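Local coordinates for putative alpha-L-fucosidase (Bacteroides thetaiotaomicron, PDB 4H41), which is a putative alpha-L-fucosidase, probably hydrolysing fucosyl linkages of host glycans on a TIM-barrel scaffold, at residues D291-R294 and M295-A299; G245-Y249 and D250-A254; D100-D103 and M104-L108; K140-I143 and D144-K148. One frame throughout, in Å; residues are numbered along the deposited sequence.

Contact 1: D291-R294 and M295-A299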
loop_
_atom_site.group_PDB
_atom_site.type_symbol
_atom_site.label_atom_id
_atom_site.label_comp_id
_atom_site.label_asym_id
_atom_site.label_seq_id
_atom_site.Cartn_x
_atom_site.Cartn_y
_atom_site.Cartn_z
ATOM N N ASP B 291 6.905 -17.443 -7.633
ATOM C CA ASP B 291 8.180 -18.208 -7.675
ATOM C C ASP B 291 8.910 -18.189 -6.360
ATOM O O ASP B 291 9.535 -19.176 -6.011
ATOM C CB ASP B 291 9.125 -17.750 -8.796
ATOM C CG ASP B 291 8.889 -18.455 -10.126
ATOM O OD1 ASP B 291 8.147 -19.472 -10.144
ATOM O OD2 ASP B 291 9.545 -18.071 -11.124
ATOM N N LYS B 292 8.748 -17.127 -5.555
ATOM C CA LYS B 292 9.373 -17.123 -4.226
ATOM C C LYS B 292 8.674 -18.110 -3.311
ATOM O O LYS B 292 9.346 -18.861 -2.580
ATOM C CB LYS B 292 9.355 -15.728 -3.611
ATOM C CG LYS B 292 10.274 -14.747 -4.335
ATOM C CD LYS B 292 10.088 -13.326 -3.813
ATOM C CE LYS B 292 10.946 -12.336 -4.591
ATOM N NZ LYS B 292 10.817 -10.975 -3.997
ATOM N N LEU B 293 7.332 -18.126 -3.331
ATOM C CA LEU B 293 6.559 -19.067 -2.518
ATOM C C LEU B 293 6.922 -20.505 -2.956
ATOM O O LEU B 293 7.128 -21.397 -2.123
ATOM C CB LEU B 293 5.062 -18.837 -2.676
ATOM C CG LEU B 293 4.173 -19.770 -1.843
ATOM C CD1 LEU B 293 4.466 -19.691 -0.373
ATOM C CD2 LEU B 293 2.698 -19.446 -2.035
ATOM N N ARG B 294 6.986 -20.712 -4.270
ATOM C CA ARG B 294 7.289 -22.038 -4.858
ATOM C C ARG B 294 8.641 -22.509 -4.323
ATOM O O ARG B 294 8.784 -23.641 -3.949
ATOM C CB ARG B 294 7.302 -21.969 -6.403
ATOM C CG ARG B 294 7.610 -23.270 -6.999
ATOM C CD ARG B 294 7.745 -23.268 -8.490
ATOM N NE ARG B 294 8.592 -22.219 -9.012
ATOM C CZ ARG B 294 9.920 -22.223 -9.081
ATOM N NH1 ARG B 294 10.613 -23.274 -8.665
ATOM N NH2 ARG B 294 10.559 -21.204 -9.620
HETATM N N MSE B 295 9.645 -21.654 -4.368
HETATM C CA MSE B 295 10.986 -22.058 -3.899
HETATM C C MSE B 295 10.974 -22.442 -2.407
HETATM O O MSE B 295 11.658 -23.388 -2.019
HETATM C CB MSE B 295 11.981 -20.940 -4.166
HETATM C CG MSE B 295 12.332 -20.811 -5.613
HETATM SE SE MSE B 295 13.717 -19.377 -5.763
HETATM C CE MSE B 295 13.118 -17.938 -4.685
ATOM N N LYS B 296 10.172 -21.767 -1.580
ATOM C CA LYS B 296 10.086 -22.065 -0.151
ATOM C C LYS B 296 9.391 -23.378 0.075
ATOM O O LYS B 296 9.853 -24.153 0.919
ATOM C CB LYS B 296 9.389 -20.913 0.601
ATOM C CG LYS B 296 10.228 -19.651 0.551
ATOM C CD LYS B 296 9.711 -18.487 1.380
ATOM C CE LYS B 296 8.278 -18.121 1.142
ATOM N NZ LYS B 296 7.837 -17.031 2.054
ATOM N N LEU B 297 8.342 -23.690 -0.695
ATOM C CA LEU B 297 7.635 -24.961 -0.551
ATOM C C LEU B 297 8.489 -26.116 -1.092
ATOM O O LEU B 297 8.427 -27.236 -0.573
ATOM C CB LEU B 297 6.267 -24.908 -1.251
ATOM C CG LEU B 297 5.262 -23.878 -0.659
ATOM C CD1 LEU B 297 3.976 -23.898 -1.475
ATOM C CD2 LEU B 297 4.936 -24.161 0.796
ATOM N N GLU B 298 9.284 -25.829 -2.150
ATOM C CA GLU B 298 10.195 -26.823 -2.714
ATOM C C GLU B 298 11.277 -27.191 -1.681
ATOM O O GLU B 298 11.620 -28.352 -1.542
ATOM C CB GLU B 298 10.830 -26.345 -4.024
ATOM C CG GLU B 298 9.831 -26.357 -5.159
ATOM C CD GLU B 298 10.313 -25.780 -6.474
ATOM O OE1 GLU B 298 11.455 -25.260 -6.529
ATOM O OE2 GLU B 298 9.526 -25.822 -7.450
ATOM N N ALA B 299 11.827 -26.211 -0.984
ATOM C CA ALA B 299 12.826 -26.463 0.055
ATOM C C ALA B 299 12.222 -27.280 1.211
ATOM O O ALA B 299 12.882 -28.176 1.740
ATOM C CB ALA B 299 13.373 -25.155 0.561
#
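Arg294 reaches along its helix to Glu298 one turn on, and its NH1 gives a nearly straight bond to Glu298 OE2 (3.0 Å, 169°). The carboxylate oxygen lies in the guanidinium plane and is met on its syn side, with the donor tilted out of the carboxylate plane; the two flat groups are turned 54° against each other. The other end of the same guanidinium is used backwards: NE of Arg294 donates to Asp291 OD1 at 3.0 Å, arriving from above the carboxylate plane, and NH2 adds a weak bond to the same oxygen and another weak one to the carbonyl oxygen of Met96 of the second subunit. The bend in the arginine chain at chi3 (48°) turns the group so that one cation spans two acids. Asp291 OD1 also takes a bond from Ser98 of the second subunit, so the network extends into the interface, while Glu298 OE2 has a weak second partner in the hydroxyl of Tyr336. Selenomethionine Met295 lies against the backbone, its CG 3.3 Å from Asp291 O.

The main chain is satisfied in the helical way, Glu298 N to Arg294 O being the shortest of the four bonds that join 291-294 to 295-299 (2.9 Å). Two lysines send their charges elsewhere: NZ of Lys292 pairs with Asp280, and NZ of Lys296 with Asp244 and with the carbonyl oxygen of Glu275. On another side, Leu293 CG meets Leu297 CD1 at 4.1 Å, and Leu297 continues onto Tyr333 and Phe337 of helix 324-337. This is an i-3, i, i+4 salt-bridge network on helix 290-302, the crossover helix of a beta-alpha-beta unit between barrel strands 269-273 and 307-310.

Contact 2: G245-Y249 and D250-A254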
loop_
_atom_site.group_PDB
_atom_site.type_symbol
_atom_site.label_atom_id
_atom_site.label_comp_id
_atom_site.label_asym_id
_atom_site.label_seq_id
_atom_site.Cartn_x
_atom_site.Cartn_y
_atom_site.Cartn_z
ATOM N N GLY B 245 10.188 -16.507 6.095
ATOM C CA GLY B 245 10.508 -15.338 5.297
ATOM C C GLY B 245 11.663 -14.464 5.660
ATOM O O GLY B 245 11.976 -13.578 4.866
ATOM N N HIS B 246 12.275 -14.632 6.841
ATOM C CA HIS B 246 13.313 -13.687 7.260
ATOM C C HIS B 246 14.720 -14.061 6.801
ATOM O O HIS B 246 15.651 -13.300 7.056
ATOM C CB HIS B 246 13.299 -13.501 8.777
ATOM C CG HIS B 246 11.979 -13.025 9.308
ATOM N ND1 HIS B 246 10.952 -13.908 9.562
ATOM C CD2 HIS B 246 11.542 -11.775 9.578
ATOM C CE1 HIS B 246 9.947 -13.178 10.045
ATOM N NE2 HIS B 246 10.267 -11.898 10.094
ATOM N N ILE B 247 14.874 -15.185 6.114
ATOM C CA ILE B 247 16.157 -15.628 5.573
ATOM C C ILE B 247 16.095 -15.479 4.053
ATOM O O ILE B 247 15.010 -15.450 3.469
ATOM C CB ILE B 247 16.527 -17.072 6.007
ATOM C CG1 ILE B 247 15.466 -18.090 5.621
ATOM C CG2 ILE B 247 16.830 -17.113 7.514
ATOM C CD1 ILE B 247 15.894 -19.548 5.873
ATOM N N ASP B 248 17.249 -15.479 3.424
ATOM C CA ASP B 248 17.317 -15.399 1.958
ATOM C C ASP B 248 16.966 -16.749 1.341
ATOM O O ASP B 248 17.067 -17.804 1.995
ATOM C CB ASP B 248 18.682 -14.914 1.517
ATOM C CG ASP B 248 18.710 -14.104 0.223
ATOM O OD1 ASP B 248 17.682 -14.117 -0.520
ATOM O OD2 ASP B 248 19.725 -13.404 -0.013
ATOM N N TYR B 249 16.573 -16.732 0.079
ATOM C CA TYR B 249 16.091 -17.948 -0.608
ATOM C C TYR B 249 17.198 -18.982 -0.831
ATOM O O TYR B 249 16.884 -20.152 -0.941
ATOM C CB TYR B 249 15.367 -17.629 -1.935
ATOM C CG TYR B 249 14.287 -16.593 -1.728
ATOM C CD1 TYR B 249 13.065 -16.938 -1.172
ATOM C CD2 TYR B 249 14.530 -15.251 -1.980
ATOM C CE1 TYR B 249 12.106 -15.966 -0.868
ATOM C CE2 TYR B 249 13.566 -14.280 -1.716
ATOM C CZ TYR B 249 12.360 -14.642 -1.148
ATOM O OH TYR B 249 11.432 -13.681 -0.807
ATOM N N ASP B 250 18.450 -18.573 -0.808
ATOM C CA ASP B 250 19.568 -19.512 -0.939
ATOM C C ASP B 250 20.029 -20.023 0.473
ATOM O O ASP B 250 20.990 -20.788 0.562
ATOM C CB ASP B 250 20.731 -18.881 -1.702
ATOM C CG ASP B 250 21.267 -17.596 -1.137
ATOM O OD1 ASP B 250 20.806 -17.186 -0.060
ATOM O OD2 ASP B 250 22.127 -16.969 -1.804
ATOM N N GLU B 251 19.333 -19.629 1.557
ATOM C CA GLU B 251 19.621 -20.100 2.920
ATOM C C GLU B 251 18.580 -21.100 3.413
ATOM O O GLU B 251 18.714 -21.616 4.517
ATOM C CB GLU B 251 19.658 -18.903 3.889
ATOM C CG GLU B 251 20.742 -17.925 3.522
ATOM C CD GLU B 251 20.804 -16.674 4.376
ATOM O OE1 GLU B 251 19.743 -16.105 4.734
ATOM O OE2 GLU B 251 21.941 -16.202 4.590
ATOM N N LEU B 252 17.561 -21.402 2.592
ATOM C CA LEU B 252 16.448 -22.271 2.993
ATOM C C LEU B 252 16.920 -23.669 3.317
ATOM O O LEU B 252 16.555 -24.214 4.364
ATOM C CB LEU B 252 15.401 -22.341 1.871
ATOM C CG LEU B 252 14.623 -21.021 1.580
ATOM C CD1 LEU B 252 13.884 -21.137 0.283
ATOM C CD2 LEU B 252 13.671 -20.714 2.669
ATOM N N ASP B 253 17.745 -24.261 2.444
ATOM C CA ASP B 253 18.219 -25.626 2.702
ATOM C C ASP B 253 19.020 -25.720 4.008
ATOM O O ASP B 253 18.800 -26.655 4.774
ATOM C CB ASP B 253 19.077 -26.159 1.555
ATOM C CG ASP B 253 18.336 -26.448 0.277
ATOM O OD1 ASP B 253 17.095 -26.585 0.329
ATOM O OD2 ASP B 253 19.005 -26.593 -0.779
ATOM N N ALA B 254 19.878 -24.749 4.281
ATOM C CA ALA B 254 20.689 -24.789 5.503
ATOM C C ALA B 254 19.826 -24.715 6.759
ATOM O O ALA B 254 19.996 -25.526 7.671
ATOM C CB ALA B 254 21.706 -23.658 5.493
HETATM O O HOH W 1 21.528 -14.171 -1.747
HETATM O O HOH W 2 18.303 -23.080 -0.149
#
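Asp248 OD2 is gripped by a water at 2.6 Å and by the ammonium group of Lys202, and the same water reaches Asp250 OD2 at 2.9 Å. The water thus bridges two acids whose carboxylate planes stand 64° apart, with Asp250 OD1 only 3.9 Å from Asp248 OD2. Asp250 OD2 has a cation of its own, Lys80 of the second subunit. Asp250 CG sits between the backbone N and the carbonyl carbon (chi1 56°), a placement that folds OD1 back over Asp248 CB, 3.5 Å away.

A reciprocal pair of bonds closes the turn. The amide N of Asp248 donates to Glu251 OE1 at 2.9 Å, meeting the anti side of that carboxylate, and Glu251 N returns to Asp248 O, standing well above the carbonyl plane. OD1 of Asp248 meanwhile accepts from Tyr249 N. Apolar contacts accompany these bonds: Ile247 CD1 touches Leu252 CD2 at 4.1 Å, and Leu252 CD1 comes within 3.4 Å of Tyr249 O. The phenol of Tyr249 leads off to Asp280, while its ring lies against Lys292 and Met295 of helix 290-302.

Three acids crowd the entry to helix 252-266, a location where negative charge would generally suit the helix dipole. With lysines from this chain and the second subunit paired to two of them, mutual repulsion is probably well screened.

Contact 3: D100-D103 and M104-L108; sequences DLVD and MYLRL
An N-capped helix start, that of helix 101-111, brings Leu101 and Val102 against residues one turn further on. Asp100 is the N-cap: its OD1 takes the amide of Asp103 at 3.0 Å in an almost linear bond (176°), the donor standing above the carboxylate plane, while its OD2 goes to the hydroxyl of Tyr150.

Asp103 then acts through its side chain. With CG anti to the backbone N (chi1 165°), its carboxylate swings forward to Arg107, whose NE and NH2 both reach OD2 at 3.0 Å from one face of the acid; NE adds a weak bond to OD1. The planes are 44° apart, so this is a tilted, side-on grip. Tyr154 holds Asp103 OD1, and Glu53 pairs with Arg107 NH1.

In this TIM barrel the helix covers strands 70-73 and 115-119, and its apolar side follows that course. Val102 CG1 and Leu106 CD1 run side by side, 3.7 Å apart, above Phe118 and Phe116 respectively. Leu101 CB lies 3.9 Å from Tyr105 CE2, and its CD2 meets the CE of selenomethionine Met104. The ring of Tyr105 joins Trp56 of helix 53-65 edge-to-face.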
loop_
_atom_site.group_PDB
_atom_site.type_symbol
_atom_site.label_atom_id
_atom_site.label_comp_id
_atom_site.label_asym_id
_atom_site.label_seq_id
_atom_site.Cartn_x
_atom_site.Cartn_y
_atom_site.Cartn_z
ATOM N N ASP B 100 -18.892 -12.524 17.499
ATOM C CA ASP B 100 -18.155 -13.608 18.133
ATOM C C ASP B 100 -17.457 -14.399 17.005
ATOM O O ASP B 100 -18.065 -15.261 16.372
ATOM C CB ASP B 100 -19.069 -14.512 18.987
ATOM C CG ASP B 100 -18.328 -15.628 19.703
ATOM O OD1 ASP B 100 -17.137 -15.878 19.365
ATOM O OD2 ASP B 100 -18.941 -16.289 20.580
ATOM N N LEU B 101 -16.204 -14.050 16.714
ATOM C CA LEU B 101 -15.438 -14.700 15.642
ATOM C C LEU B 101 -15.091 -16.127 15.964
ATOM O O LEU B 101 -14.976 -16.950 15.050
ATOM C CB LEU B 101 -14.144 -13.929 15.341
ATOM C CG LEU B 101 -14.336 -12.495 14.869
ATOM C CD1 LEU B 101 -12.983 -11.776 14.722
ATOM C CD2 LEU B 101 -15.081 -12.450 13.536
ATOM N N VAL B 102 -14.885 -16.454 17.241
ATOM C CA VAL B 102 -14.550 -17.833 17.635
ATOM C C VAL B 102 -15.724 -18.755 17.252
ATOM O O VAL B 102 -15.518 -19.774 16.587
ATOM C CB VAL B 102 -14.167 -17.933 19.121
ATOM C CG1 VAL B 102 -13.942 -19.370 19.517
ATOM C CG2 VAL B 102 -12.892 -17.133 19.390
ATOM N N ASP B 103 -16.947 -18.355 17.613
ATOM C CA ASP B 103 -18.166 -19.081 17.253
ATOM C C ASP B 103 -18.258 -19.214 15.733
ATOM O O ASP B 103 -18.505 -20.301 15.219
ATOM C CB ASP B 103 -19.405 -18.343 17.780
ATOM C CG ASP B 103 -20.705 -18.834 17.155
ATOM O OD1 ASP B 103 -21.138 -19.950 17.494
ATOM O OD2 ASP B 103 -21.246 -18.131 16.266
HETATM N N MSE B 104 -18.031 -18.115 15.014
HETATM C CA MSE B 104 -18.154 -18.119 13.561
HETATM C C MSE B 104 -17.164 -19.060 12.931
HETATM O O MSE B 104 -17.561 -19.878 12.097
HETATM C CB MSE B 104 -17.947 -16.709 12.978
HETATM C CG MSE B 104 -18.260 -16.636 11.505
HETATM SE SE MSE B 104 -17.621 -14.985 10.770
HETATM C CE MSE B 104 -15.695 -15.369 10.886
ATOM N N TYR B 105 -15.888 -18.940 13.288
ATOM C CA TYR B 105 -14.863 -19.815 12.708
ATOM C C TYR B 105 -15.081 -21.269 13.056
ATOM O O TYR B 105 -14.857 -22.122 12.214
ATOM C CB TYR B 105 -13.453 -19.399 13.133
ATOM C CG TYR B 105 -13.015 -18.077 12.569
ATOM C CD1 TYR B 105 -13.164 -17.787 11.209
ATOM C CD2 TYR B 105 -12.355 -17.144 13.359
ATOM C CE1 TYR B 105 -12.690 -16.599 10.672
ATOM C CE2 TYR B 105 -11.882 -15.948 12.826
ATOM C CZ TYR B 105 -12.051 -15.682 11.484
ATOM O OH TYR B 105 -11.553 -14.521 10.956
ATOM N N LEU B 106 -15.477 -21.573 14.284
ATOM C CA LEU B 106 -15.760 -22.965 14.666
ATOM C C LEU B 106 -16.903 -23.542 13.822
ATOM O O LEU B 106 -16.798 -24.690 13.380
ATOM C CB LEU B 106 -16.062 -23.060 16.136
ATOM C CG LEU B 106 -14.828 -22.972 17.032
ATOM C CD1 LEU B 106 -15.220 -22.716 18.470
ATOM C CD2 LEU B 106 -14.014 -24.246 16.985
ATOM N N ARG B 107 -17.957 -22.759 13.558
ATOM C CA ARG B 107 -19.086 -23.218 12.733
ATOM C C ARG B 107 -18.646 -23.407 11.286
ATOM O O ARG B 107 -19.028 -24.381 10.646
ATOM C CB ARG B 107 -20.272 -22.249 12.817
ATOM C CG ARG B 107 -21.026 -22.378 14.135
ATOM C CD ARG B 107 -22.313 -21.570 14.159
ATOM N NE ARG B 107 -22.061 -20.131 14.167
ATOM C CZ ARG B 107 -22.107 -19.312 13.126
ATOM N NH1 ARG B 107 -22.412 -19.777 11.915
ATOM N NH2 ARG B 107 -21.840 -18.018 13.281
ATOM N N LEU B 108 -17.830 -22.489 10.764
ATOM C CA LEU B 108 -17.358 -22.605 9.387
ATOM C C LEU B 108 -16.396 -23.792 9.255
ATOM O O LEU B 108 -16.480 -24.526 8.276
ATOM C CB LEU B 108 -16.690 -21.308 8.917
ATOM C CG LEU B 108 -17.633 -20.123 8.756
ATOM C CD1 LEU B 108 -16.864 -18.869 8.393
ATOM C CD2 LEU B 108 -18.730 -20.404 7.691
#

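Contact 4: K140-I143 and D144-K148; sequences KYVI and DEVWK
Asp144, Ile143 and Val142 bury the most surface where two successive turns of helix 136-151 meet. Asp144 stays on the outer side: its CB packs 3.5 Å from Lys140 O, and its carboxylate turns back to the preceding turn through a water. That water donates to Asp144 OD2 at 2.9 Å and to Tyr141 O at 2.8 Å. Tyr141 O thereby serves two donors, since Glu145 N also bonds to it (3.0 Å). The backbone bond from Asp144 N to Lys140 O is weak by contrast; Lys140 O has a second donor in the side-chain amide of Gln183.

Val142 works on the inner side. Its CG1 and Val146 CG2 lie side by side, pointing the same way at 4.2 Å, a loose touch; the closer approach is from Val146 CB to Val142 O, 3.2 Å. Ile143 touches the following turn chiefly through its main chain, with O accepting from Trp147 N at 3.1 Å, while its branched side chain leads off toward a neighbouring helix. Glu145 takes a different path: a chi1 of 69° tucks its CG in over the backbone, against Tyr141 O and Val142 O. Its carboxylate is held outside the turn by the hydroxyls of Ser86 and Tyr84 and by the amide of Tyr88, whose ring stacks on Tyr141.

Helix 136-151 sits on the barrel with Val142 and Val146 on Phe118 of strand 115-119, Val146 also on Phe157 of strand 157-162, and Ile143 touching Trp160 of strand 157-162 and helix 173-187.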
loop_
_atom_site.group_PDB
_atom_site.type_symbol
_atom_site.label_atom_id
_atom_site.label_comp_id
_atom_site.label_asym_id
_atom_site.label_seq_id
_atom_site.Cartn_x
_atom_site.Cartn_y
_atom_site.Cartn_z
ATOM N N LYS B 140 -4.123 -18.133 31.573
ATOM C CA LYS B 140 -4.707 -19.095 32.505
ATOM C C LYS B 140 -6.230 -18.976 32.527
ATOM O O LYS B 140 -6.923 -19.996 32.567
ATOM C CB LYS B 140 -4.166 -18.933 33.931
ATOM C CG LYS B 140 -2.684 -19.169 34.054
ATOM C CD LYS B 140 -2.291 -19.422 35.481
ATOM C CE LYS B 140 -0.790 -19.416 35.598
ATOM N NZ LYS B 140 -0.300 -19.958 36.890
ATOM N N TYR B 141 -6.746 -17.751 32.486
ATOM C CA TYR B 141 -8.187 -17.501 32.500
ATOM C C TYR B 141 -8.797 -17.732 31.139
ATOM O O TYR B 141 -9.878 -18.298 31.058
ATOM C CB TYR B 141 -8.483 -16.071 32.948
ATOM C CG TYR B 141 -8.062 -15.827 34.369
ATOM C CD1 TYR B 141 -8.913 -16.120 35.430
ATOM C CD2 TYR B 141 -6.789 -15.365 34.664
ATOM C CE1 TYR B 141 -8.524 -15.904 36.750
ATOM C CE2 TYR B 141 -6.378 -15.164 35.976
ATOM C CZ TYR B 141 -7.247 -15.441 37.021
ATOM O OH TYR B 141 -6.838 -15.245 38.318
ATOM N N VAL B 142 -8.111 -17.299 30.065
ATOM C CA VAL B 142 -8.608 -17.457 28.697
ATOM C C VAL B 142 -8.747 -18.929 28.346
ATOM O O VAL B 142 -9.799 -19.332 27.841
ATOM C CB VAL B 142 -7.722 -16.702 27.677
ATOM C CG1 VAL B 142 -8.035 -17.114 26.229
ATOM C CG2 VAL B 142 -7.867 -15.178 27.845
ATOM N N ILE B 143 -7.685 -19.718 28.546
ATOM C CA ILE B 143 -7.744 -21.150 28.273
ATOM C C ILE B 143 -8.922 -21.793 29.025
ATOM O O ILE B 143 -9.679 -22.532 28.416
ATOM C CB ILE B 143 -6.396 -21.835 28.615
ATOM C CG1 ILE B 143 -5.279 -21.329 27.654
ATOM C CG2 ILE B 143 -6.503 -23.388 28.542
ATOM C CD1 ILE B 143 -3.802 -21.567 28.196
ATOM N N ASP B 144 -9.079 -21.506 30.311
ATOM C CA ASP B 144 -10.149 -22.094 31.138
ATOM C C ASP B 144 -11.552 -21.768 30.580
ATOM O O ASP B 144 -12.344 -22.676 30.340
ATOM C CB ASP B 144 -10.044 -21.602 32.571
ATOM C CG ASP B 144 -11.261 -21.975 33.421
ATOM O OD1 ASP B 144 -11.512 -23.197 33.596
ATOM O OD2 ASP B 144 -12.023 -21.039 33.825
ATOM N N GLU B 145 -11.810 -20.507 30.265
ATOM C CA GLU B 145 -13.162 -20.112 29.819
ATOM C C GLU B 145 -13.440 -20.575 28.394
ATOM O O GLU B 145 -14.547 -21.006 28.094
ATOM C CB GLU B 145 -13.405 -18.588 29.997
ATOM C CG GLU B 145 -12.604 -17.700 29.090
ATOM C CD GLU B 145 -12.784 -16.203 29.258
ATOM O OE1 GLU B 145 -13.261 -15.739 30.315
ATOM O OE2 GLU B 145 -12.383 -15.486 28.320
ATOM N N VAL B 146 -12.432 -20.554 27.539
ATOM C CA VAL B 146 -12.577 -20.971 26.161
ATOM C C VAL B 146 -12.833 -22.484 26.049
ATOM O O VAL B 146 -13.631 -22.888 25.215
ATOM C CB VAL B 146 -11.353 -20.488 25.351
ATOM C CG1 VAL B 146 -11.139 -21.307 24.111
ATOM C CG2 VAL B 146 -11.533 -19.008 25.022
ATOM N N TRP B 147 -12.202 -23.308 26.861
ATOM C CA TRP B 147 -12.519 -24.745 26.849
ATOM C C TRP B 147 -13.990 -24.960 27.233
ATOM O O TRP B 147 -14.703 -25.726 26.589
ATOM C CB TRP B 147 -11.629 -25.558 27.797
ATOM C CG TRP B 147 -11.891 -27.027 27.636
ATOM C CD1 TRP B 147 -12.580 -27.842 28.496
ATOM C CD2 TRP B 147 -11.688 -27.787 26.440
ATOM N NE1 TRP B 147 -12.746 -29.089 27.934
ATOM C CE2 TRP B 147 -12.197 -29.085 26.676
ATOM C CE3 TRP B 147 -11.037 -27.527 25.225
ATOM C CZ2 TRP B 147 -12.164 -30.085 25.699
ATOM C CZ3 TRP B 147 -11.030 -28.513 24.254
ATOM C CH2 TRP B 147 -11.552 -29.785 24.511
ATOM N N LYS B 148 -14.454 -24.240 28.247
ATOM C CA LYS B 148 -15.836 -24.386 28.711
ATOM C C LYS B 148 -16.847 -23.825 27.730
ATOM O O LYS B 148 -17.874 -24.450 27.490
ATOM C CB LYS B 148 -16.019 -23.709 30.070
ATOM C CG LYS B 148 -15.295 -24.467 31.187
ATOM C CD LYS B 148 -15.133 -23.627 32.455
HETATM O O HOH W 3 -11.436 -18.240 33.330
#

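In the fold
All four contacts lie in the outer layer of one eight-stranded parallel barrel, in the chain order contact 3, contact 4, contact 2, contact 1. They form two neighbourhoods on opposite sides of the chain's centre. Contacts 1 and 2 have centres about 10 Å apart and touch, joining helix 290-302 to the start of helix 252-266. Contacts 3 and 4, about 16 Å between centres, do not touch, but their helices 101-111 and 136-151 share strand 115-119 as a floor. Between the two neighbourhoods the centres are 32 to 38 Å apart. Local bonding within helices and at a helix start thus recurs around the barrel; contacts 1 and 2 face the second subunit, and Asp100 of contact 3 packs on Ile25 of the third.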